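PDB 3OC9: UDP-N-acetylglucosamine pyrophosphorylase from Entamoeba histolytica, which probably catalyses the formation of UDP-N-acetylglucosamine and diphosphate from UTP and N-acetyl-alpha-D-glucosamine 1-phosphate. Local coordinates for residues L170-H184 against S262-A275. Residues are numbered along the deposited sequence; the frame is centred on the assembly and turned at random.
Sequences LEFMNEKGIKYSVAH and SINGYSTSFLEKAA
The Tyr266 ring meets Ala183 at its edge, the CB methyl lying in the ring plane 3.9 Å from CE2, while Ile209 of strand 209-215 and Phe312 touch the same side chain. Between the helices the Asn174 amide and the Glu272 carboxylate approach from opposite directions, their planes 57° apart. Asn174 ND2 donates within its own amide plane to the syn side of Glu272 OE2 (2.9 Å, nearly straight), though tilted about 31° out of the carboxylate plane, and a water bridges Asn174 OD1 to Glu272 OE1, so both ends of the amide are held. Thr268, the first residue of helix 268-274, touches the same amide. With OG1 beside its backbone N (chi1 -60°), the hydroxyl donates to Ile178 O at 2.7 Å from above the carbonyl plane, and CG2 turns to Asn174 OD1. A second water donates to Thr268 OG1 and Tyr266 O and also pairs with Ser181 OG. Deeper in, Leu170 sets CD2 against Leu271 CB (4.0 Å) and CD1 against Ala275; Leu164 of helix 160-166 touches Leu170, and Phe161 touches Leu271. On the N-terminal side of Thr268 the two strands run antiparallel, Ser181 paired with Tyr266 and Ala183 with Asn264 through two backbone bonds each. Strand 180-184 also pairs in parallel with strand 36-41, and antiparallel strand 263-267 extends a mixed central sheet flanked by helices, consistent with the GT-A, Rossmann-like nucleotidyltransferase fold.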
ATOM      1  N   LEU A 170      -5.994   9.352 -16.442  1.00 24.35           N
ATOM      2  CA  LEU A 170      -4.807  10.107 -16.873  1.00 24.38           C
ATOM      3  C   LEU A 170      -5.179  11.488 -17.462  1.00 25.60           C
ATOM      4  O   LEU A 170      -4.507  12.494 -17.181  1.00 25.37           O
ATOM      5  CB  LEU A 170      -3.890   9.296 -17.822  1.00 24.25           C
ATOM      6  CG  LEU A 170      -3.405   7.906 -17.339  1.00 24.70           C
ATOM      7  CD1 LEU A 170      -2.453   7.280 -18.359  1.00 23.66           C
ATOM      8  CD2 LEU A 170      -2.724   7.990 -15.970  1.00 25.52           C
ATOM      9  N   GLU A 171      -6.262  11.536 -18.248  1.00 26.63           N
ATOM     10  CA  GLU A 171      -6.790  12.824 -18.751  1.00 27.39           C
ATOM     11  C   GLU A 171      -7.206  13.753 -17.593  1.00 27.08           C
ATOM     12  O   GLU A 171      -6.887  14.945 -17.613  1.00 27.49           O
ATOM     13  CB  GLU A 171      -7.958  12.603 -19.727  1.00 28.26           C
ATOM     14  CG  GLU A 171      -7.507  12.128 -21.115  1.00 31.02           C
ATOM     15  CD  GLU A 171      -8.627  12.082 -22.152  1.00 34.89           C
ATOM     16  OE1 GLU A 171      -9.726  12.620 -21.906  1.00 35.81           O
ATOM     17  OE2 GLU A 171      -8.392  11.507 -23.233  1.00 37.48           O
ATOM     18  N   PHE A 172      -7.892  13.191 -16.585  1.00 26.26           N
ATOM     19  CA  PHE A 172      -8.328  13.934 -15.378  1.00 26.17           C
ATOM     20  C   PHE A 172      -7.118  14.478 -14.584  1.00 25.88           C
ATOM     21  O   PHE A 172      -7.127  15.649 -14.135  1.00 25.41           O
ATOM     22  CB  PHE A 172      -9.211  13.027 -14.496  1.00 25.51           C
ATOM     23  CG  PHE A 172      -9.774  13.693 -13.248  1.00 26.90           C
ATOM     24  CD1 PHE A 172     -10.911  14.495 -13.321  1.00 27.55           C
ATOM     25  CD2 PHE A 172      -9.198  13.460 -11.991  1.00 25.22           C
ATOM     26  CE1 PHE A 172     -11.455  15.092 -12.165  1.00 27.18           C
ATOM     27  CE2 PHE A 172      -9.724  14.049 -10.822  1.00 27.56           C
ATOM     28  CZ  PHE A 172     -10.859  14.867 -10.906  1.00 28.39           C
ATOM     29  N   MET A 173      -6.076  13.652 -14.410  1.00 24.68           N
ATOM     30  CA  MET A 173      -4.844  14.140 -13.755  1.00 25.14           C
ATOM     31  C   MET A 173      -4.231  15.384 -14.451  1.00 26.31           C
ATOM     32  O   MET A 173      -3.858  16.359 -13.780  1.00 25.54           O
ATOM     33  CB  MET A 173      -3.788  13.021 -13.602  1.00 24.68           C
ATOM     34  CG  MET A 173      -4.145  11.925 -12.582  1.00 24.30           C
ATOM     35  SD  MET A 173      -2.935  10.546 -12.698  1.00 25.51           S
ATOM     36  CE  MET A 173      -3.356   9.566 -11.235  1.00 25.01           C
ATOM     37  N   ASN A 174      -4.128  15.353 -15.783  1.00 27.36           N
ATOM     38  CA  ASN A 174      -3.594  16.507 -16.528  1.00 28.94           C
ATOM     39  C   ASN A 174      -4.472  17.764 -16.364  1.00 29.58           C
ATOM     40  O   ASN A 174      -3.953  18.865 -16.171  1.00 30.46           O
ATOM     41  CB  ASN A 174      -3.349  16.159 -18.019  1.00 29.99           C
ATOM     42  CG  ASN A 174      -2.180  15.169 -18.215  1.00 32.33           C
ATOM     43  OD1 ASN A 174      -1.173  15.220 -17.503  1.00 34.46           O
ATOM     44  ND2 ASN A 174      -2.321  14.267 -19.183  1.00 33.17           N
ATOM     45  N   GLU A 175      -5.790  17.588 -16.404  1.00 29.68           N
ATOM     46  CA  GLU A 175      -6.753  18.699 -16.200  1.00 31.00           C
ATOM     47  C   GLU A 175      -6.579  19.386 -14.824  1.00 30.84           C
ATOM     48  O   GLU A 175      -6.606  20.627 -14.724  1.00 31.06           O
ATOM     49  CB  GLU A 175      -8.178  18.157 -16.368  1.00 31.53           C
ATOM     50  CG  GLU A 175      -9.322  19.088 -15.959  1.00 35.68           C
ATOM     51  CD  GLU A 175     -10.707  18.444 -16.124  1.00 40.64           C
ATOM     52  OE1 GLU A 175     -10.796  17.245 -16.505  1.00 42.02           O
ATOM     53  OE2 GLU A 175     -11.715  19.153 -15.872  1.00 43.35           O
ATOM     54  N   LYS A 176      -6.382  18.569 -13.784  1.00 29.24           N
ATOM     55  CA  LYS A 176      -6.233  19.033 -12.387  1.00 29.45           C
ATOM     56  C   LYS A 176      -4.810  19.496 -11.994  1.00 28.98           C
ATOM     57  O   LYS A 176      -4.622  20.082 -10.915  1.00 29.54           O
ATOM     58  CB  LYS A 176      -6.709  17.939 -11.410  1.00 29.10           C
ATOM     59  CG  LYS A 176      -8.185  17.550 -11.519  1.00 30.90           C
ATOM     60  CD  LYS A 176      -9.082  18.595 -10.855  1.00 36.89           C
ATOM     61  CE  LYS A 176     -10.530  18.426 -11.265  1.00 38.74           C
ATOM     62  NZ  LYS A 176     -11.376  19.482 -10.641  1.00 41.82           N
ATOM     63  N   GLY A 177      -3.824  19.237 -12.850  1.00 27.92           N
ATOM     64  CA  GLY A 177      -2.414  19.570 -12.560  1.00 27.42           C
ATOM     65  C   GLY A 177      -1.678  18.573 -11.650  1.00 26.26           C
ATOM     66  O   GLY A 177      -0.621  18.893 -11.091  1.00 26.28           O
ATOM     67  N   ILE A 178      -2.233  17.369 -11.494  1.00 24.70           N
ATOM     68  CA  ILE A 178      -1.602  16.308 -10.674  1.00 23.19           C
ATOM     69  C   ILE A 178      -0.300  15.779 -11.314  1.00 22.68           C
ATOM     70  O   ILE A 178      -0.292  15.339 -12.484  1.00 23.76           O
ATOM     71  CB  ILE A 178      -2.598  15.157 -10.372  1.00 22.20           C
ATOM     72  CG1 ILE A 178      -3.761  15.675  -9.496  1.00 23.33           C
ATOM     73  CG2 ILE A 178      -1.855  13.921  -9.721  1.00 22.07           C
ATOM     74  CD1 ILE A 178      -4.954  14.699  -9.382  1.00 21.73           C
ATOM     75  N   LYS A 179       0.795  15.866 -10.556  1.00 22.20           N
ATOM     76  CA  LYS A 179       2.146  15.523 -11.046  1.00 22.70           C
ATOM     77  C   LYS A 179       2.740  14.240 -10.434  1.00 21.74           C
ATOM     78  O   LYS A 179       3.563  13.574 -11.081  1.00 20.67           O
ATOM     79  CB  LYS A 179       3.128  16.687 -10.809  1.00 23.65           C
ATOM     80  CG  LYS A 179       2.778  18.035 -11.491  1.00 28.74           C
ATOM     81  CD  LYS A 179       2.926  17.941 -13.017  1.00 35.40           C
ATOM     82  CE  LYS A 179       2.719  19.289 -13.699  1.00 39.92           C
ATOM     83  NZ  LYS A 179       3.337  19.256 -15.063  1.00 43.20           N
ATOM     84  N   TYR A 180       2.372  13.932  -9.186  1.00 21.14           N
ATOM     85  CA  TYR A 180       2.923  12.753  -8.458  1.00 20.79           C
ATOM     86  C   TYR A 180       1.827  11.961  -7.720  1.00 20.39           C
ATOM     87  O   TYR A 180       0.981  12.568  -7.071  1.00 20.97           O
ATOM     88  CB  TYR A 180       3.979  13.208  -7.423  1.00 20.64           C
ATOM     89  CG  TYR A 180       5.200  13.898  -8.013  1.00 22.24           C
ATOM     90  CD1 TYR A 180       6.147  13.168  -8.740  1.00 21.96           C
ATOM     91  CD2 TYR A 180       5.412  15.280  -7.844  1.00 24.09           C
ATOM     92  CE1 TYR A 180       7.290  13.802  -9.294  1.00 24.05           C
ATOM     93  CE2 TYR A 180       6.560  15.919  -8.405  1.00 24.72           C
ATOM     94  CZ  TYR A 180       7.482  15.162  -9.117  1.00 24.42           C
ATOM     95  OH  TYR A 180       8.615  15.745  -9.680  1.00 25.41           O
ATOM     96  N   SER A 181       1.851  10.618  -7.815  1.00 19.74           N
ATOM     97  CA  SER A 181       0.855   9.736  -7.154  1.00 18.81           C
ATOM     98  C   SER A 181       1.576   8.649  -6.329  1.00 18.16           C
ATOM     99  O   SER A 181       2.583   8.084  -6.791  1.00 18.39           O
ATOM    100  CB  SER A 181      -0.090   9.060  -8.188  1.00 18.82           C
ATOM    101  OG  SER A 181      -0.832  10.008  -8.986  1.00 19.74           O
ATOM    102  N   VAL A 182       1.097   8.374  -5.114  1.00 17.21           N
ATOM    103  CA  VAL A 182       1.616   7.232  -4.305  1.00 17.68           C
ATOM    104  C   VAL A 182       0.642   6.047  -4.369  1.00 17.73           C
ATOM    105  O   VAL A 182      -0.552   6.191  -3.992  1.00 17.02           O
ATOM    106  CB  VAL A 182       1.875   7.621  -2.811  1.00 17.15           C
ATOM    107  CG1 VAL A 182       2.415   6.433  -2.020  1.00 17.95           C
ATOM    108  CG2 VAL A 182       2.829   8.805  -2.704  1.00 18.45           C
ATOM    109  N   ALA A 183       1.135   4.897  -4.862  1.00 17.94           N
ATOM    110  CA  ALA A 183       0.353   3.645  -4.941  1.00 18.37           C
ATOM    111  C   ALA A 183       0.783   2.622  -3.879  1.00 18.82           C
ATOM    112  O   ALA A 183       1.970   2.272  -3.803  1.00 18.36           O
ATOM    113  CB  ALA A 183       0.486   3.014  -6.367  1.00 19.17           C
ATOM    114  N   HIS A 184      -0.154   2.146  -3.055  1.00 19.50           N
ATOM    115  CA  HIS A 184       0.208   1.116  -2.064  1.00 21.23           C
ATOM    116  C   HIS A 184      -0.839   0.021  -1.826  1.00 22.99           C
ATOM    117  O   HIS A 184      -1.946   0.150  -2.311  1.00 24.87           O
ATOM    118  CB  HIS A 184       0.629   1.773  -0.748  1.00 22.00           C
ATOM    119  CG  HIS A 184      -0.476   2.426   0.025  1.00 21.46           C
ATOM    120  ND1 HIS A 184      -1.382   1.714   0.789  1.00 25.11           N
ATOM    121  CD2 HIS A 184      -0.726   3.733   0.275  1.00 23.98           C
ATOM    122  CE1 HIS A 184      -2.179   2.553   1.424  1.00 22.66           C
ATOM    123  NE2 HIS A 184      -1.794   3.788   1.137  1.00 23.26           N
ATOM    124  N   SER A 262       6.064  -2.574  -1.572  1.00 19.33           N
ATOM    125  CA  SER A 262       4.843  -2.084  -2.273  1.00 18.78           C
ATOM    126  C   SER A 262       4.279  -0.739  -1.758  1.00 17.82           C
ATOM    127  O   SER A 262       3.062  -0.602  -1.557  1.00 16.27           O
ATOM    128  CB  SER A 262       3.698  -3.137  -2.308  1.00 20.37           C
ATOM    129  OG  SER A 262       4.052  -4.318  -3.017  1.00 24.82           O
ATOM    130  N   ILE A 263       5.162   0.240  -1.559  1.00 15.99           N
ATOM    131  CA  ILE A 263       4.754   1.661  -1.394  1.00 15.74           C
ATOM    132  C   ILE A 263       5.611   2.447  -2.414  1.00 15.56           C
ATOM    133  O   ILE A 263       6.802   2.697  -2.158  1.00 15.18           O
ATOM    134  CB  ILE A 263       4.944   2.207   0.070  1.00 15.39           C
ATOM    135  CG1 ILE A 263       4.260   1.303   1.118  1.00 15.77           C
ATOM    136  CG2 ILE A 263       4.406   3.693   0.188  1.00 16.52           C
ATOM    137  CD1 ILE A 263       4.714   1.571   2.590  1.00 18.25           C
ATOM    138  N   ASN A 264       5.016   2.812  -3.567  1.00 15.30           N
ATOM    139  CA  ASN A 264       5.775   3.345  -4.746  1.00 16.00           C
ATOM    140  C   ASN A 264       5.182   4.655  -5.268  1.00 16.77           C
ATOM    141  O   ASN A 264       3.956   4.761  -5.418  1.00 16.23           O
ATOM    142  CB  ASN A 264       5.821   2.282  -5.891  1.00 15.64           C
ATOM    143  CG  ASN A 264       6.531   0.974  -5.450  1.00 16.80           C
ATOM    144  OD1 ASN A 264       7.712   0.992  -5.104  1.00 16.49           O
ATOM    145  ND2 ASN A 264       5.801  -0.156  -5.464  1.00 16.02           N
ATOM    146  N   GLY A 265       6.045   5.652  -5.513  1.00 16.49           N
ATOM    147  CA  GLY A 265       5.626   6.931  -6.121  1.00 16.65           C
ATOM    148  C   GLY A 265       5.945   7.011  -7.621  1.00 17.15           C
ATOM    149  O   GLY A 265       7.014   6.569  -8.046  1.00 17.04           O
ATOM    150  N   TYR A 266       5.009   7.565  -8.407  1.00 17.01           N
ATOM    151  CA  TYR A 266       5.133   7.656  -9.873  1.00 17.57           C
ATOM    152  C   TYR A 266       4.829   9.072 -10.394  1.00 19.00           C
ATOM    153  O   TYR A 266       3.841   9.695  -9.958  1.00 19.43           O
ATOM    154  CB  TYR A 266       4.137   6.702 -10.558  1.00 17.81           C
ATOM    155  CG  TYR A 266       4.209   5.221 -10.211  1.00 16.42           C
ATOM    156  CD1 TYR A 266       5.178   4.390 -10.802  1.00 15.97           C
ATOM    157  CD2 TYR A 266       3.265   4.634  -9.357  1.00 17.07           C
ATOM    158  CE1 TYR A 266       5.227   3.018 -10.518  1.00 16.90           C
ATOM    159  CE2 TYR A 266       3.296   3.242  -9.071  1.00 18.30           C
ATOM    160  CZ  TYR A 266       4.281   2.450  -9.642  1.00 18.13           C
ATOM    161  OH  TYR A 266       4.310   1.089  -9.349  1.00 20.06           O
ATOM    162  N   SER A 267       5.636   9.566 -11.340  1.00 19.55           N
ATOM    163  CA  SER A 267       5.307  10.829 -12.055  1.00 19.60           C
ATOM    164  C   SER A 267       4.178  10.559 -13.061  1.00 20.08           C
ATOM    165  O   SER A 267       4.037   9.428 -13.539  1.00 19.76           O
ATOM    166  CB  SER A 267       6.562  11.442 -12.733  1.00 20.30           C
ATOM    167  OG  SER A 267       6.943  10.698 -13.903  1.00 19.24           O
ATOM    168  N   THR A 268       3.362  11.578 -13.369  1.00 20.47           N
ATOM    169  CA  THR A 268       2.224  11.426 -14.304  1.00 21.25           C
ATOM    170  C   THR A 268       2.736  11.068 -15.714  1.00 21.88           C
ATOM    171  O   THR A 268       2.150  10.216 -16.407  1.00 21.24           O
ATOM    172  CB  THR A 268       1.297  12.692 -14.279  1.00 21.94           C
ATOM    173  OG1 THR A 268       0.778  12.874 -12.952  1.00 21.58           O
ATOM    174  CG2 THR A 268       0.128  12.546 -15.258  1.00 22.61           C
ATOM    175  N   SER A 269       3.846  11.692 -16.117  1.00 22.88           N
ATOM    176  CA  SER A 269       4.484  11.372 -17.404  0.55 23.74           C
ATOM    177  C   SER A 269       4.896   9.894 -17.469  1.00 23.17           C
ATOM    178  O   SER A 269       4.756   9.246 -18.531  1.00 23.33           O
ATOM    179  CB  SER A 269       5.693  12.284 -17.653  0.55 24.61           C
ATOM    180  OG  SER A 269       6.301  11.997 -18.902  0.55 26.01           O
ATOM    181  N   PHE A 270       5.391   9.343 -16.347  1.00 22.22           N
ATOM    182  CA  PHE A 270       5.747   7.910 -16.329  1.00 21.47           C
ATOM    183  C   PHE A 270       4.501   7.003 -16.448  1.00 20.89           C
ATOM    184  O   PHE A 270       4.524   6.015 -17.201  1.00 21.28           O
ATOM    185  CB  PHE A 270       6.650   7.486 -15.128  1.00 20.36           C
ATOM    186  CG  PHE A 270       7.004   6.004 -15.155  1.00 20.21           C
ATOM    187  CD1 PHE A 270       6.305   5.092 -14.374  1.00 19.25           C
ATOM    188  CD2 PHE A 270       7.989   5.515 -16.037  1.00 21.08           C
ATOM    189  CE1 PHE A 270       6.588   3.708 -14.449  1.00 19.97           C
ATOM    190  CE2 PHE A 270       8.285   4.141 -16.116  1.00 21.00           C
ATOM    191  CZ  PHE A 270       7.596   3.238 -15.315  1.00 21.49           C
ATOM    192  N   LEU A 271       3.423   7.343 -15.733  1.00 20.43           N
ATOM    193  CA  LEU A 271       2.157   6.594 -15.843  1.00 20.54           C
ATOM    194  C   LEU A 271       1.635   6.576 -17.299  1.00 21.66           C
ATOM    195  O   LEU A 271       1.099   5.563 -17.758  1.00 21.78           O
ATOM    196  CB  LEU A 271       1.074   7.153 -14.884  1.00 20.50           C
ATOM    197  CG  LEU A 271       1.316   6.985 -13.366  1.00 19.60           C
ATOM    198  CD1 LEU A 271       0.218   7.691 -12.583  1.00 20.21           C
ATOM    199  CD2 LEU A 271       1.428   5.516 -12.938  1.00 19.57           C
ATOM    200  N   GLU A 272       1.815   7.683 -18.022  1.00 22.69           N
ATOM    201  CA  GLU A 272       1.455   7.722 -19.465  1.00 23.99           C
ATOM    202  C   GLU A 272       2.249   6.707 -20.305  1.00 24.09           C
ATOM    203  O   GLU A 272       1.654   6.015 -21.170  1.00 24.50           O
ATOM    204  CB  GLU A 272       1.526   9.162 -20.025  1.00 24.63           C
ATOM    205  CG  GLU A 272       0.454  10.091 -19.418  1.00 27.66           C
ATOM    206  CD  GLU A 272       0.619  11.573 -19.749  1.00 33.64           C
ATOM    207  OE1 GLU A 272       1.760  12.102 -19.707  1.00 35.77           O
ATOM    208  OE2 GLU A 272      -0.413  12.228 -20.027  1.00 33.89           O
ATOM    209  N   LYS A 273       3.560   6.582 -20.040  1.00 23.71           N
ATOM    210  CA  LYS A 273       4.403   5.552 -20.708  1.00 24.46           C
ATOM    211  C   LYS A 273       4.004   4.135 -20.320  1.00 23.91           C
ATOM    212  O   LYS A 273       3.889   3.252 -21.181  1.00 23.83           O
ATOM    213  CB  LYS A 273       5.903   5.753 -20.416  1.00 24.81           C
ATOM    214  CG  LYS A 273       6.486   7.078 -20.856  1.00 28.55           C
ATOM    215  CD  LYS A 273       8.021   7.099 -20.656  1.00 33.08           C
ATOM    216  CE  LYS A 273       8.665   8.342 -21.289  1.00 35.72           C
ATOM    217  NZ  LYS A 273       8.103   9.634 -20.751  1.00 35.12           N
ATOM    218  N   ALA A 274       3.763   3.915 -19.023  1.00 22.83           N
ATOM    219  CA  ALA A 274       3.415   2.591 -18.503  1.00 23.15           C
ATOM    220  C   ALA A 274       2.126   2.008 -19.108  1.00 23.84           C
ATOM    221  O   ALA A 274       2.025   0.780 -19.313  1.00 23.40           O
ATOM    222  CB  ALA A 274       3.317   2.630 -16.956  1.00 22.02           C
ATOM    223  N   ALA A 275       1.168   2.879 -19.413  1.00 24.82           N
ATOM    224  CA  ALA A 275      -0.127   2.455 -19.979  1.00 25.85           C
ATOM    225  C   ALA A 275      -0.002   1.776 -21.356  1.00 27.37           C
ATOM    226  O   ALA A 275      -0.878   1.002 -21.728  1.00 27.97           O
ATOM    227  CB  ALA A 275      -1.124   3.640 -20.039  1.00 26.43           C
TER
HETATM  228  O   HOH W   1       1.467  14.406 -18.464  1.00 41.95           O
HETATM  229  O   HOH W   2       1.136  10.853 -10.941  1.00 18.44           O
HETATM  230  O   HOH W   3       2.653  -0.114  -5.074  1.00 20.36           O